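Local coordinates for protein sulfhydryl oxidase 1 (Homo sapiens, PDB 3LLK) that uses a bound FAD cofactor to oxidise thiols to disulfides, probably passing the electrons on to molecular oxygen to give hydrogen peroxide, at residues S121-V124 / L125-L129. Sequence-based numbering, arbitrary orientation.
With FAD (flavin-adenine dinucleotide), chain D.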
loop_
_atom_site.group_PDB
_atom_site.type_symbol
_atom_site.label_atom_id
_atom_site.label_comp_id
_atom_site.label_asym_id
_atom_site.label_seq_id
_atom_site.Cartn_x
_atom_site.Cartn_y
_atom_site.Cartn_z
ATOM N N SER A 121 -6.095 -2.138 -3.376
ATOM C CA SER A 121 -4.771 -2.698 -3.580
ATOM C C SER A 121 -3.676 -1.838 -2.980
ATOM O O SER A 121 -2.637 -2.353 -2.590
ATOM C CB SER A 121 -4.491 -2.904 -5.071
ATOM O OG SER A 121 -4.187 -1.685 -5.713
ATOM N N LEU A 122 -3.908 -0.531 -2.904
ATOM C CA LEU A 122 -2.910 0.375 -2.349
ATOM C C LEU A 122 -2.796 0.177 -0.836
ATOM O O LEU A 122 -1.687 0.140 -0.299
ATOM C CB LEU A 122 -3.261 1.827 -2.683
ATOM C CG LEU A 122 -2.122 2.820 -2.442
ATOM C CD1 LEU A 122 -0.890 2.391 -3.242
ATOM C CD2 LEU A 122 -2.578 4.221 -2.843
ATOM N N TRP A 123 -3.935 0.041 -0.159
ATOM C CA TRP A 123 -3.942 -0.217 1.277
ATOM C C TRP A 123 -3.177 -1.513 1.536
ATOM O O TRP A 123 -2.315 -1.572 2.417
ATOM C CB TRP A 123 -5.371 -0.402 1.803
ATOM C CG TRP A 123 -6.066 0.856 2.233
ATOM C CD1 TRP A 123 -7.260 1.333 1.771
ATOM C CD2 TRP A 123 -5.642 1.763 3.261
ATOM N NE1 TRP A 123 -7.606 2.479 2.449
ATOM C CE2 TRP A 123 -6.630 2.764 3.367
ATOM C CE3 TRP A 123 -4.522 1.821 4.105
ATOM C CZ2 TRP A 123 -6.533 3.821 4.285
ATOM C CZ3 TRP A 123 -4.427 2.876 5.020
ATOM C CH2 TRP A 123 -5.429 3.859 5.097
ATOM N N VAL A 124 -3.502 -2.557 0.772
ATOM C CA VAL A 124 -2.853 -3.849 0.963
ATOM C C VAL A 124 -1.354 -3.710 0.797
ATOM O O VAL A 124 -0.600 -4.162 1.658
ATOM C CB VAL A 124 -3.392 -4.925 -0.012
ATOM C CG1 VAL A 124 -2.697 -6.278 0.253
ATOM C CG2 VAL A 124 -4.888 -5.088 0.186
ATOM N N LEU A 125 -0.932 -3.054 -0.284
ATOM C CA LEU A 125 0.489 -2.834 -0.552
ATOM C C LEU A 125 1.152 -2.097 0.611
ATOM O O LEU A 125 2.199 -2.523 1.103
ATOM C CB LEU A 125 0.673 -2.031 -1.852
ATOM C CG LEU A 125 2.070 -1.492 -2.218
ATOM C CD1 LEU A 125 3.079 -2.637 -2.256
ATOM C CD2 LEU A 125 2.025 -0.786 -3.584
ATOM N N PHE A 126 0.534 -0.999 1.059
ATOM C CA PHE A 126 1.077 -0.206 2.168
ATOM C C PHE A 126 1.266 -1.037 3.448
ATOM O O PHE A 126 2.336 -1.012 4.060
ATOM C CB PHE A 126 0.170 1.004 2.488
ATOM C CG PHE A 126 0.233 2.130 1.472
ATOM C CD1 PHE A 126 1.225 2.175 0.492
ATOM C CD2 PHE A 126 -0.715 3.151 1.508
ATOM C CE1 PHE A 126 1.266 3.225 -0.445
ATOM C CE2 PHE A 126 -0.682 4.204 0.581
ATOM C CZ PHE A 126 0.309 4.237 -0.395
ATOM N N HIS A 127 0.217 -1.742 3.867
ATOM C CA HIS A 127 0.294 -2.571 5.069
ATOM C C HIS A 127 1.414 -3.598 4.923
ATOM O O HIS A 127 2.196 -3.832 5.848
ATOM C CB HIS A 127 -1.029 -3.308 5.314
ATOM C CG HIS A 127 -2.140 -2.422 5.779
ATOM N ND1 HIS A 127 -2.103 -1.758 6.985
ATOM C CD2 HIS A 127 -3.305 -2.062 5.188
ATOM C CE1 HIS A 127 -3.193 -1.025 7.116
ATOM N NE2 HIS A 127 -3.939 -1.193 6.039
ATOM N N PHE A 128 1.503 -4.194 3.747
ATOM C CA PHE A 128 2.515 -5.205 3.522
ATOM C C PHE A 128 3.906 -4.622 3.676
ATOM O O PHE A 128 4.771 -5.244 4.298
ATOM C CB PHE A 128 2.337 -5.848 2.149
ATOM C CG PHE A 128 2.719 -7.299 2.117
ATOM C CD1 PHE A 128 4.038 -7.687 2.315
ATOM C CD2 PHE A 128 1.750 -8.280 1.921
ATOM C CE1 PHE A 128 4.397 -9.034 2.321
ATOM C CE2 PHE A 128 2.093 -9.633 1.923
ATOM C CZ PHE A 128 3.421 -10.011 2.125
ATOM N N LEU A 129 4.118 -3.419 3.140
ATOM C CA LEU A 129 5.416 -2.773 3.244
ATOM C C LEU A 129 5.775 -2.529 4.711
ATOM O O LEU A 129 6.913 -2.761 5.100
ATOM C CB LEU A 129 5.439 -1.447 2.460
ATOM C CG LEU A 129 5.327 -1.595 0.933
ATOM C CD1 LEU A 129 5.229 -0.228 0.275
ATOM C CD2 LEU A 129 6.543 -2.355 0.406
HETATM P PA FAD D . -10.076 -1.249 1.707
HETATM O O1A FAD D . -9.481 -0.755 0.435
HETATM O O2A FAD D . -10.414 -0.357 2.848
HETATM O O5B FAD D . -9.214 -2.420 2.298
HETATM C C5B FAD D . -8.321 -3.255 1.560
HETATM C C4B FAD D . -8.377 -4.545 2.336
HETATM O O4B FAD D . -7.338 -4.421 3.345
HETATM C C3B FAD D . -9.619 -5.273 2.894
HETATM O O3B FAD D . -10.366 -6.047 1.957
HETATM C C2B FAD D . -9.012 -5.981 4.019
HETATM O O2B FAD D . -8.501 -7.245 3.726
HETATM C C1B FAD D . -7.848 -5.099 4.498
HETATM N N9A FAD D . -8.062 -4.155 5.549
HETATM C C8A FAD D . -9.212 -3.452 5.997
HETATM N N7A FAD D . -9.051 -2.686 7.024
HETATM C C5A FAD D . -7.707 -2.877 7.318
HETATM C C6A FAD D . -6.933 -2.347 8.367
HETATM N N6A FAD D . -7.428 -1.541 9.316
HETATM N N1A FAD D . -5.601 -2.697 8.486
HETATM C C2A FAD D . -4.996 -3.600 7.667
HETATM N N3A FAD D . -5.761 -4.135 6.619
HETATM C C4A FAD D . -7.127 -3.729 6.494
HETATM N N1 FAD D . -12.218 6.792 0.101
HETATM C C2 FAD D . -13.226 7.708 0.316
HETATM O O2 FAD D . -14.305 7.495 -0.261
HETATM N N3 FAD D . -12.813 8.707 1.188
HETATM C C4 FAD D . -11.555 8.858 1.822
HETATM O O4 FAD D . -11.329 9.870 2.564
HETATM C C4X FAD D . -10.614 7.888 1.539
HETATM N N5 FAD D . -9.278 8.003 2.043
HETATM C C5X FAD D . -8.225 7.112 1.703
HETATM C C6 FAD D . -6.929 7.401 2.171
HETATM C C7 FAD D . -5.884 6.491 1.847
HETATM C C7M FAD D . -4.504 6.871 2.387
HETATM C C8 FAD D . -6.132 5.317 1.074
HETATM C C8M FAD D . -5.174 4.219 0.659
HETATM C C9 FAD D . -7.422 5.084 0.599
HETATM C C9A FAD D . -8.521 5.954 0.826
HETATM N N10 FAD D . -9.959 5.905 0.447
HETATM C C10 FAD D . -10.958 6.819 0.653
HETATM C "C1'" FAD D . -10.393 4.671 -0.128
HETATM C "C2'" FAD D . -10.904 3.596 0.781
HETATM O "O2'" FAD D . -10.132 3.555 2.008
HETATM C "C3'" FAD D . -10.973 2.195 0.253
HETATM O "O3'" FAD D . -9.702 1.802 -0.248
HETATM C "C4'" FAD D . -12.068 1.802 -0.724
HETATM O "O4'" FAD D . -13.343 2.398 -0.339
HETATM C "C5'" FAD D . -12.232 0.379 -1.046
HETATM O "O5'" FAD D . -12.652 -0.271 0.156
HETATM P P FAD D . -12.604 -1.803 0.404
HETATM O O1P FAD D . -13.844 -2.056 1.140
HETATM O O2P FAD D . -12.433 -2.592 -0.844
HETATM O O3P FAD D . -11.348 -2.144 1.353
#
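W123 and H127, one turn apart on helix 118-134, form a local i to i+4 contact in the FAD-binding helical fold of the Erv family, where both line the cofactor pocket. Their rings lie nearly parallel, planes at 19°, but strongly offset, with little of one above the other and W123 CE3 3.6 Å from H127 NE2. The two rings meet different parts of FAD. The flavin methyl C8M lies 3.3 Å above the indole plane, toward the rim of one face, while H127 sets its imidazole face against adenine, with C2A over the ring centre. NE2 of H127 is hydrogen-bonded to H196 ND1, which helps to set the turn of the imidazole. Another side of the helix is apolar: the first torsion of L122 (chi1 -166°) carries CG along the helix toward F126, where it makes a CH-pi contact over the ring face, 3.8 Å from the centroid. A branched aliphatic chain can press a C-H against a flat phenyl, and both suit a buried interior, L122 packing on I26 of helix 16-30 and F126 on I154 and V158 of helix 150-161. As a polar aromatic, W123 also donates its NE1-H to the ribityl hydroxyl oxygen O2' of FAD at 2.8 Å.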